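Local coordinates for protein response regulator receiver modulated diguanylate cyclase with PAS/PAC sensor (Desulfovibrio desulfuricans subsp. desulfuricans, PDB 3CG0) that probably receives a phosphoryl signal through this receiver domain and passes it to the PAS and diguanylate cyclase parts of the longer protein, at residues T24-L29 against Y34-V39; A58-M63 against E72-L77; N82-F87 against H127-E132. One frame throughout, in Å; residues are numbered along the deposited sequence.

Interaction 1: T24-L29 against Y34-V39; sequences TLRIQL and YDVLGV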
loop_
_atom_site.group_PDB
_atom_site.type_symbol
_atom_site.label_atom_id
_atom_site.label_comp_id
_atom_site.label_asym_id
_atom_site.label_seq_id
_atom_site.Cartn_x
_atom_site.Cartn_y
_atom_site.Cartn_z
ATOM N N THR C 24 16.013 -36.109 -2.662
ATOM C CA THR C 24 15.044 -35.890 -1.574
ATOM C C THR C 24 14.462 -34.473 -1.608
ATOM O O THR C 24 13.242 -34.288 -1.490
ATOM C CB THR C 24 15.687 -36.153 -0.188
ATOM O OG1 THR C 24 16.466 -37.352 -0.235
ATOM C CG2 THR C 24 14.625 -36.277 0.904
ATOM N N LEU C 25 15.335 -33.479 -1.787
ATOM C CA LEU C 25 14.917 -32.100 -2.026
ATOM C C LEU C 25 14.023 -31.950 -3.247
ATOM O O LEU C 25 13.011 -31.272 -3.182
ATOM C CB LEU C 25 16.127 -31.190 -2.225
ATOM C CG LEU C 25 16.523 -30.227 -1.127
ATOM C CD1 LEU C 25 17.633 -29.367 -1.672
ATOM C CD2 LEU C 25 15.323 -29.385 -0.715
ATOM N N ARG C 26 14.413 -32.561 -4.364
ATOM C CA ARG C 26 13.628 -32.498 -5.599
ATOM C C ARG C 26 12.227 -33.087 -5.394
ATOM O O ARG C 26 11.242 -32.526 -5.873
ATOM C CB ARG C 26 14.357 -33.221 -6.731
ATOM C CG ARG C 26 14.023 -32.704 -8.114
ATOM C CD ARG C 26 14.874 -33.368 -9.191
ATOM N NE ARG C 26 14.792 -32.615 -10.445
ATOM C CZ ARG C 26 15.758 -32.556 -11.357
ATOM N NH1 ARG C 26 16.898 -33.219 -11.178
ATOM N NH2 ARG C 26 15.581 -31.831 -12.451
ATOM N N ILE C 27 12.154 -34.210 -4.670
ATOM C CA ILE C 27 10.878 -34.881 -4.330
ATOM C C ILE C 27 9.972 -33.948 -3.531
ATOM O O ILE C 27 8.825 -33.730 -3.910
ATOM C CB ILE C 27 11.090 -36.209 -3.539
ATOM C CG1 ILE C 27 11.689 -37.299 -4.425
ATOM C CG2 ILE C 27 9.776 -36.739 -2.942
ATOM C CD1 ILE C 27 12.194 -38.491 -3.637
ATOM N N GLN C 28 10.513 -33.374 -2.453
ATOM C CA GLN C 28 9.801 -32.381 -1.633
ATOM C C GLN C 28 9.316 -31.166 -2.410
ATOM O O GLN C 28 8.198 -30.731 -2.201
ATOM C CB GLN C 28 10.654 -31.913 -0.458
ATOM C CG GLN C 28 10.757 -32.908 0.675
ATOM C CD GLN C 28 11.610 -32.393 1.813
ATOM O OE1 GLN C 28 12.829 -32.266 1.688
ATOM N NE2 GLN C 28 10.974 -32.101 2.936
ATOM N N LEU C 29 10.146 -30.638 -3.307
ATOM C CA LEU C 29 9.790 -29.450 -4.074
ATOM C C LEU C 29 8.728 -29.727 -5.113
ATOM O O LEU C 29 7.827 -28.915 -5.308
ATOM C CB LEU C 29 11.010 -28.831 -4.751
ATOM C CG LEU C 29 12.025 -28.144 -3.838
ATOM C CD1 LEU C 29 13.283 -27.905 -4.614
ATOM C CD2 LEU C 29 11.474 -26.856 -3.333
ATOM N N TYR C 34 6.342 -26.674 -6.986
ATOM C CA TYR C 34 7.421 -25.900 -7.601
ATOM C C TYR C 34 8.041 -26.607 -8.794
ATOM O O TYR C 34 8.150 -27.826 -8.821
ATOM C CB TYR C 34 8.529 -25.598 -6.582
ATOM C CG TYR C 34 8.084 -24.799 -5.381
ATOM C CD1 TYR C 34 7.775 -23.443 -5.494
ATOM C CD2 TYR C 34 7.996 -25.394 -4.124
ATOM C CE1 TYR C 34 7.361 -22.707 -4.387
ATOM C CE2 TYR C 34 7.595 -24.669 -3.015
ATOM C CZ TYR C 34 7.282 -23.327 -3.153
ATOM O OH TYR C 34 6.883 -22.616 -2.054
ATOM N N ASP C 35 8.446 -25.827 -9.782
ATOM C CA ASP C 35 9.194 -26.361 -10.904
ATOM C C ASP C 35 10.676 -26.322 -10.533
ATOM O O ASP C 35 11.209 -25.257 -10.236
ATOM C CB ASP C 35 8.919 -25.511 -12.150
ATOM C CG ASP C 35 9.449 -26.137 -13.437
ATOM O OD1 ASP C 35 9.927 -27.295 -13.430
ATOM O OD2 ASP C 35 9.384 -25.451 -14.478
ATOM N N VAL C 36 11.341 -27.476 -10.513
ATOM C CA VAL C 36 12.803 -27.467 -10.357
ATOM C C VAL C 36 13.523 -27.485 -11.700
ATOM O O VAL C 36 13.383 -28.401 -12.518
ATOM C CB VAL C 36 13.370 -28.419 -9.224
ATOM C CG1 VAL C 36 12.306 -29.341 -8.662
ATOM C CG2 VAL C 36 14.676 -29.141 -9.631
ATOM N N LEU C 37 14.262 -26.408 -11.914
ATOM C CA LEU C 37 14.822 -26.061 -13.205
ATOM C C LEU C 37 16.173 -26.725 -13.450
ATOM O O LEU C 37 16.526 -27.034 -14.593
ATOM C CB LEU C 37 14.962 -24.538 -13.288
ATOM C CG LEU C 37 13.833 -23.640 -13.829
ATOM C CD1 LEU C 37 12.422 -24.157 -13.593
ATOM C CD2 LEU C 37 13.956 -22.288 -13.198
ATOM N N GLY C 38 16.938 -26.920 -12.384
ATOM C CA GLY C 38 18.239 -27.562 -12.497
ATOM C C GLY C 38 18.754 -28.038 -11.169
ATOM O O GLY C 38 18.398 -27.492 -10.123
ATOM N N VAL C 39 19.577 -29.086 -11.211
ATOM C CA VAL C 39 20.256 -29.597 -10.024
ATOM C C VAL C 39 21.749 -29.720 -10.352
ATOM O O VAL C 39 22.129 -30.367 -11.340
ATOM C CB VAL C 39 19.675 -30.932 -9.519
ATOM C CG1 VAL C 39 20.469 -31.446 -8.320
ATOM C CG2 VAL C 39 18.218 -30.764 -9.101
#
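Arg26 of helix 19-32 lies across Val36 and Val39 of the edge strand 35-40. Its CG stands anti to the backbone N (chi1 -153°), and the chain then runs extended to NE, over the strand. Beyond CB, CG touches both methyls of Val36, with Arg26 CG to Val36 CG1 at 3.8 Å. Further out, NE packs on one of them, Arg26 NE to Val36 CG2 at 3.6 Å. The guanidinium ends over Val39. Val39 CG2 sits above one face, offset toward the rim, with Arg26 NH1 to Val39 CG2 at 3.5 Å. Two conformers are deposited for Arg26, so these outer contacts belong to one of them and are less certain.

Leu29, one turn along, continues the contact inward. Its CB meets Val36 CG1 at 4.2 Å, and Leu29 CD2 meets Tyr34 CD2 at 3.9 Å. The carbonyl Leu29 O lies at the edge of the Tyr34 ring, near its plane. The same oxygen takes a weak, bent bond from Tyr34 N (3.2 Å, 124° at the hydrogen). It bridges the turn between helix and strand.

The N-to-C directions of the short helix and strand segments differ by 144°, so the chain nearly reverses. This is the second half of the beta-alpha-beta unit formed by strand 11-15, helix 19-32 and strand 35-40 in a CheY-like receiver domain. Leu29 also reaches Val12 and Ile14 of strand 11-15 and Leu118 and Ile122 of helix 115-132.

The contact thus changes character along its length. Leu29, Tyr34 and Val36 form a buried apolar seam. At the exposed end, in the given conformer of Arg26, CG and NE lie along Val36 and one guanidinium face takes the Val39 CG2 methyl, while no salt bridge links the two segments.

Interaction 2: A58-M63 against E72-L77; sequences ALVDIM and ETAARL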
loop_
_atom_site.group_PDB
_atom_site.type_symbol
_atom_site.label_atom_id
_atom_site.label_comp_id
_atom_site.label_asym_id
_atom_site.label_seq_id
_atom_site.Cartn_x
_atom_site.Cartn_y
_atom_site.Cartn_z
ATOM N N ALA C 58 17.402 -19.896 -5.452
ATOM C CA ALA C 58 18.434 -20.920 -5.475
ATOM C C ALA C 58 18.590 -21.511 -4.086
ATOM O O ALA C 58 18.700 -20.766 -3.107
ATOM C CB ALA C 58 19.759 -20.324 -5.954
ATOM N N LEU C 59 18.575 -22.844 -4.000
ATOM C CA LEU C 59 18.862 -23.540 -2.748
ATOM C C LEU C 59 20.283 -24.044 -2.812
ATOM O O LEU C 59 20.610 -24.817 -3.695
ATOM C CB LEU C 59 17.896 -24.706 -2.522
ATOM C CG LEU C 59 16.389 -24.427 -2.520
ATOM C CD1 LEU C 59 15.658 -25.645 -2.014
ATOM C CD2 LEU C 59 16.036 -23.213 -1.686
ATOM N N VAL C 60 21.135 -23.581 -1.900
ATOM C CA VAL C 60 22.578 -23.856 -1.970
ATOM C C VAL C 60 23.024 -24.619 -0.731
ATOM O O VAL C 60 22.651 -24.256 0.399
ATOM C CB VAL C 60 23.418 -22.545 -2.135
ATOM C CG1 VAL C 60 24.928 -22.847 -2.237
ATOM C CG2 VAL C 60 22.992 -21.767 -3.378
ATOM N N ASP C 61 23.807 -25.684 -0.920
ATOM C CA ASP C 61 24.381 -26.343 0.248
ATOM C C ASP C 61 25.565 -25.535 0.713
ATOM O O ASP C 61 26.511 -25.294 -0.052
ATOM C CB ASP C 61 24.779 -27.797 0.006
ATOM C CG ASP C 61 24.803 -28.608 1.299
ATOM O OD1 ASP C 61 25.584 -28.279 2.219
ATOM O OD2 ASP C 61 24.014 -29.566 1.417
ATOM N N ILE C 62 25.503 -25.114 1.974
ATOM C CA ILE C 62 26.514 -24.240 2.549
ATOM C C ILE C 62 27.877 -24.929 2.581
ATOM O O ILE C 62 28.909 -24.269 2.521
ATOM C CB ILE C 62 26.077 -23.704 3.954
ATOM C CG1 ILE C 62 26.861 -22.439 4.333
ATOM C CG2 ILE C 62 26.153 -24.795 5.058
ATOM C CD1 ILE C 62 26.148 -21.576 5.360
ATOM N N MET C 63 27.849 -26.261 2.596
ATOM C CA MET C 63 29.031 -27.087 2.801
ATOM C C MET C 63 29.661 -27.642 1.521
ATOM O O MET C 63 30.514 -28.533 1.607
ATOM C CB MET C 63 28.703 -28.221 3.786
ATOM C CG MET C 63 29.472 -28.159 5.114
ATOM S SD MET C 63 29.180 -26.723 6.177
ATOM C CE MET C 63 30.864 -26.375 6.674
ATOM N N GLU C 72 30.568 -18.991 -2.001
ATOM C CA GLU C 72 30.969 -18.301 -3.224
ATOM C C GLU C 72 30.004 -18.535 -4.372
ATOM O O GLU C 72 29.818 -17.668 -5.219
ATOM C CB GLU C 72 32.343 -18.779 -3.682
ATOM C CG GLU C 72 33.501 -18.414 -2.773
ATOM C CD GLU C 72 34.817 -18.947 -3.306
ATOM O OE1 GLU C 72 35.703 -18.123 -3.619
ATOM O OE2 GLU C 72 34.959 -20.189 -3.436
ATOM N N THR C 73 29.439 -19.737 -4.429
ATOM C CA THR C 73 28.401 -20.055 -5.399
ATOM C C THR C 73 27.175 -19.181 -5.112
ATOM O O THR C 73 26.679 -18.516 -6.002
ATOM C CB THR C 73 28.046 -21.554 -5.356
ATOM O OG1 THR C 73 29.233 -22.326 -5.598
ATOM C CG2 THR C 73 27.021 -21.885 -6.396
ATOM N N ALA C 74 26.733 -19.147 -3.861
ATOM C CA ALA C 74 25.609 -18.274 -3.478
ATOM C C ALA C 74 25.905 -16.776 -3.675
ATOM O O ALA C 74 25.073 -16.056 -4.207
ATOM C CB ALA C 74 25.218 -18.544 -2.070
ATOM N N ALA C 75 27.095 -16.316 -3.272
ATOM C CA ALA C 75 27.535 -14.929 -3.528
ATOM C C ALA C 75 27.382 -14.531 -4.983
ATOM O O ALA C 75 26.885 -13.445 -5.280
ATOM C CB ALA C 75 28.979 -14.709 -3.076
ATOM N N ARG C 76 27.762 -15.424 -5.893
ATOM C CA ARG C 76 27.641 -15.129 -7.312
ATOM C C ARG C 76 26.222 -15.191 -7.852
ATOM O O ARG C 76 25.828 -14.340 -8.650
ATOM C CB ARG C 76 28.592 -15.993 -8.136
ATOM C CG ARG C 76 29.951 -15.333 -8.303
ATOM C CD ARG C 76 31.033 -16.341 -8.621
ATOM N NE ARG C 76 32.367 -15.738 -8.606
ATOM C CZ ARG C 76 33.143 -15.620 -7.527
ATOM N NH1 ARG C 76 32.735 -16.057 -6.338
ATOM N NH2 ARG C 76 34.340 -15.056 -7.641
ATOM N N LEU C 77 25.456 -16.184 -7.420
ATOM C CA LEU C 77 24.042 -16.279 -7.798
ATOM C C LEU C 77 23.236 -15.081 -7.279
ATOM O O LEU C 77 22.397 -14.538 -8.001
ATOM C CB LEU C 77 23.438 -17.604 -7.299
ATOM C CG LEU C 77 24.017 -18.921 -7.842
ATOM C CD1 LEU C 77 23.493 -20.106 -7.062
ATOM C CD2 LEU C 77 23.757 -19.095 -9.324
#
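A small, wholly apolar contact joins strand 57-61, in the middle of the parallel sheet, to helix 70-80 packed over it. The Leu77 side chain reaches the strand with one methyl. Leu77 CD1 lies 3.9 Å from Ala58 CB and 4.1 Å from Val60 CG2, so it touches two residues on the same side of the strand. Val60 CG2 has a second partner, Ala74 CB, also at 4.1 Å. This branch is placed by chi1 of -179°, which sets CG1 anti to the backbone N and leaves CG2 anti to the carbonyl carbon.

The helix runs back over the strand, with axes 8.9 Å apart at closest and at 160°. That is the first leg of the beta-alpha-beta crossover from strand 57-61 through helix 70-80 to strand 85-89 of the CheY-like fold. Phe87 on that neighbouring strand also packs on Ala74, and Val15 of strand 11-15 touches Val60.

The strand ends at Asp61, the predicted phosphoacceptor, unmodified here. Its side chain does not touch the helix. Asp61 OD1 accepts Met63 N at 3.1 Å and 159° through its anti lone pair, away from OD2. This is an Asx turn, and it fixes one carboxylate oxygen against the following loop. OD2 makes a long, weak ion pair with Lys111 and lies close to Glu16.

Interaction 3: N82-F87 against H127-E132; sequences NLPIIF and HKKKLE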
loop_
_atom_site.group_PDB
_atom_site.type_symbol
_atom_site.label_atom_id
_atom_site.label_comp_id
_atom_site.label_asym_id
_atom_site.label_seq_id
_atom_site.Cartn_x
_atom_site.Cartn_y
_atom_site.Cartn_z
ATOM N N ASN C 82 20.753 -11.938 -9.386
ATOM C CA ASN C 82 19.804 -11.366 -8.419
ATOM C C ASN C 82 18.806 -12.367 -7.806
ATOM O O ASN C 82 17.633 -12.050 -7.571
ATOM C CB ASN C 82 19.088 -10.128 -8.986
ATOM C CG ASN C 82 18.736 -9.125 -7.902
ATOM O OD1 ASN C 82 17.589 -9.054 -7.451
ATOM N ND2 ASN C 82 19.735 -8.372 -7.445
ATOM N N LEU C 83 19.301 -13.579 -7.569
ATOM C CA LEU C 83 18.538 -14.645 -6.956
ATOM C C LEU C 83 18.567 -14.474 -5.456
ATOM O O LEU C 83 19.618 -14.177 -4.879
ATOM C CB LEU C 83 19.158 -16.010 -7.294
ATOM C CG LEU C 83 18.645 -16.903 -8.425
ATOM C CD1 LEU C 83 18.103 -16.115 -9.608
ATOM C CD2 LEU C 83 19.750 -17.857 -8.874
ATOM N N PRO C 84 17.405 -14.646 -4.813
ATOM C CA PRO C 84 17.365 -14.896 -3.386
ATOM C C PRO C 84 17.969 -16.265 -3.072
ATOM O O PRO C 84 17.840 -17.197 -3.859
ATOM C CB PRO C 84 15.878 -14.938 -3.063
ATOM C CG PRO C 84 15.171 -14.427 -4.254
ATOM C CD PRO C 84 16.069 -14.596 -5.422
ATOM N N ILE C 85 18.574 -16.373 -1.897
ATOM C CA ILE C 85 19.324 -17.534 -1.492
ATOM C C ILE C 85 18.795 -18.086 -0.189
ATOM O O ILE C 85 18.665 -17.351 0.791
ATOM C CB ILE C 85 20.817 -17.170 -1.265
ATOM C CG1 ILE C 85 21.441 -16.608 -2.555
ATOM C CG2 ILE C 85 21.595 -18.383 -0.749
ATOM C CD1 ILE C 85 21.214 -17.469 -3.811
ATOM N N ILE C 86 18.510 -19.382 -0.181
ATOM C CA ILE C 86 18.351 -20.104 1.070
ATOM C C ILE C 86 19.483 -21.104 1.142
ATOM O O ILE C 86 19.724 -21.839 0.179
ATOM C CB ILE C 86 16.993 -20.821 1.151
ATOM C CG1 ILE C 86 15.870 -19.825 0.855
ATOM C CG2 ILE C 86 16.811 -21.511 2.522
ATOM C CD1 ILE C 86 14.490 -20.391 1.005
ATOM N N PHE C 87 20.218 -21.102 2.254
ATOM C CA PHE C 87 21.287 -22.076 2.422
ATOM C C PHE C 87 20.740 -23.349 3.008
ATOM O O PHE C 87 19.924 -23.319 3.918
ATOM C CB PHE C 87 22.402 -21.566 3.325
ATOM C CG PHE C 87 23.371 -20.653 2.644
ATOM C CD1 PHE C 87 24.232 -21.125 1.650
ATOM C CD2 PHE C 87 23.465 -19.328 3.041
ATOM C CE1 PHE C 87 25.126 -20.279 1.054
ATOM C CE2 PHE C 87 24.367 -18.465 2.442
ATOM C CZ PHE C 87 25.191 -18.931 1.449
ATOM N N HIS C 127 8.776 -13.172 -2.061
ATOM C CA HIS C 127 7.955 -12.016 -1.706
ATOM C C HIS C 127 8.806 -10.836 -1.240
ATOM O O HIS C 127 8.649 -9.736 -1.737
ATOM C CB HIS C 127 6.921 -12.382 -0.632
ATOM C CG HIS C 127 5.885 -11.324 -0.403
ATOM N ND1 HIS C 127 5.356 -11.060 0.845
ATOM C CD2 HIS C 127 5.276 -10.467 -1.259
ATOM C CE1 HIS C 127 4.467 -10.087 0.749
ATOM N NE2 HIS C 127 4.398 -9.710 -0.518
ATOM N N LYS C 128 9.705 -11.073 -0.291
ATOM C CA LYS C 128 10.671 -10.063 0.132
ATOM C C LYS C 128 11.387 -9.447 -1.066
ATOM O O LYS C 128 11.505 -8.223 -1.151
ATOM C CB LYS C 128 11.684 -10.653 1.121
ATOM C CG LYS C 128 12.785 -9.688 1.543
ATOM C CD LYS C 128 13.695 -10.309 2.570
ATOM C CE LYS C 128 14.956 -9.471 2.761
ATOM N NZ LYS C 128 15.914 -10.187 3.642
ATOM N N LYS C 129 11.827 -10.295 -1.995
ATOM C CA LYS C 129 12.511 -9.851 -3.216
ATOM C C LYS C 129 11.622 -8.973 -4.103
ATOM O O LYS C 129 12.069 -7.933 -4.575
ATOM C CB LYS C 129 13.059 -11.050 -4.013
ATOM C CG LYS C 129 13.933 -10.658 -5.217
ATOM C CD LYS C 129 15.448 -10.886 -5.034
ATOM C CE LYS C 129 16.064 -10.299 -3.761
ATOM N NZ LYS C 129 17.535 -10.570 -3.674
ATOM N N LYS C 130 10.366 -9.383 -4.294
ATOM C CA LYS C 130 9.381 -8.600 -5.056
ATOM C C LYS C 130 9.209 -7.159 -4.552
ATOM O O LYS C 130 9.356 -6.205 -5.325
ATOM C CB LYS C 130 8.015 -9.297 -5.076
ATOM C CG LYS C 130 7.901 -10.483 -6.029
ATOM C CD LYS C 130 6.436 -10.902 -6.190
ATOM C CE LYS C 130 6.281 -12.394 -6.495
ATOM N NZ LYS C 130 6.691 -12.757 -7.884
ATOM N N LEU C 131 8.907 -7.016 -3.261
ATOM C CA LEU C 131 8.656 -5.710 -2.649
ATOM C C LEU C 131 9.877 -4.799 -2.681
ATOM O O LEU C 131 9.769 -3.611 -2.982
ATOM C CB LEU C 131 8.201 -5.865 -1.196
ATOM C CG LEU C 131 6.914 -6.622 -0.907
ATOM C CD1 LEU C 131 6.850 -6.914 0.562
ATOM C CD2 LEU C 131 5.668 -5.868 -1.375
ATOM N N GLU C 132 11.037 -5.368 -2.375
ATOM C CA GLU C 132 12.266 -4.593 -2.285
ATOM C C GLU C 132 12.828 -4.148 -3.643
ATOM O O GLU C 132 13.666 -3.255 -3.689
ATOM C CB GLU C 132 13.319 -5.357 -1.480
ATOM C CG GLU C 132 12.990 -5.496 0.003
ATOM C CD GLU C 132 14.132 -6.091 0.807
ATOM O OE1 GLU C 132 15.073 -6.649 0.201
ATOM O OE2 GLU C 132 14.093 -5.995 2.051
#
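Pro84 and Lys129 make the apolar part of this contact. The lysine stem crosses the CG-CD side of the proline ring obliquely. Its CD is the closest atom, with Lys129 CD to Pro84 CG at 3.6 Å and to Pro84 CD at 3.8 Å. Lys129 CB adds a looser approach to Pro84 CG at 4.0 Å. The lysine starts with CG anti to the backbone N, then bends at chi2 (106°) and chi3 (-51°). The bends bring CD against Pro84 CG and turn the amine toward the backbone of residues 82 and 83.

Polar groups lie near but form no hydrogen bond across the segments. Lys129 CD packs against Asn82 O at 3.5 Å, and Asn82 OD1 lies 3.7 Å from the same carbon. Lys129 NZ stays 4.1 Å from Asn82 OD1 and 4.3 Å from Leu83 O. At most, the nearby oxygens may offer the ammonium a mild electrostatic attraction.

In the CheY-like fold this is where helix 70-80 gives way to strand 85-89. Asn82 is the residue that leaves the helix, with phi of 50°. The last turns of helix 115-132 lie beside this bend.

Other residues of this segment meet the second subunit, another copy of the protein. Lys128 NZ bonds to Pro105 O of that subunit, Glu132 OE2 to its Tyr108 OH, and Glu132 O to its Gln98 and Lys101. The partner thus offers strand 107-110 and helix 94-101, part of the face that many response regulators use to dimerise.

How the interactions relate
Going from the N terminus, interaction 1 closes first, setting the later part of helix 19-32 (24-29) against edge strand 35-40. Interaction 2 follows in series and folds helix 70-80 over strand 57-61. Interaction 3 opens after it and spans 39 residues, joining the entry to strand 85-89 with the end of helix 115-132. None nests within or crosses another. Interactions 1 and 2 meet where Leu25 and Leu29 pack on Leu59. Interactions 2 and 3 share neighbouring strands: probable backbone bonds run from Val60 N to Ile86 O and from Ala58 N to Pro84 O. Interactions 1 and 3 do not touch. All three reach one parallel sheet.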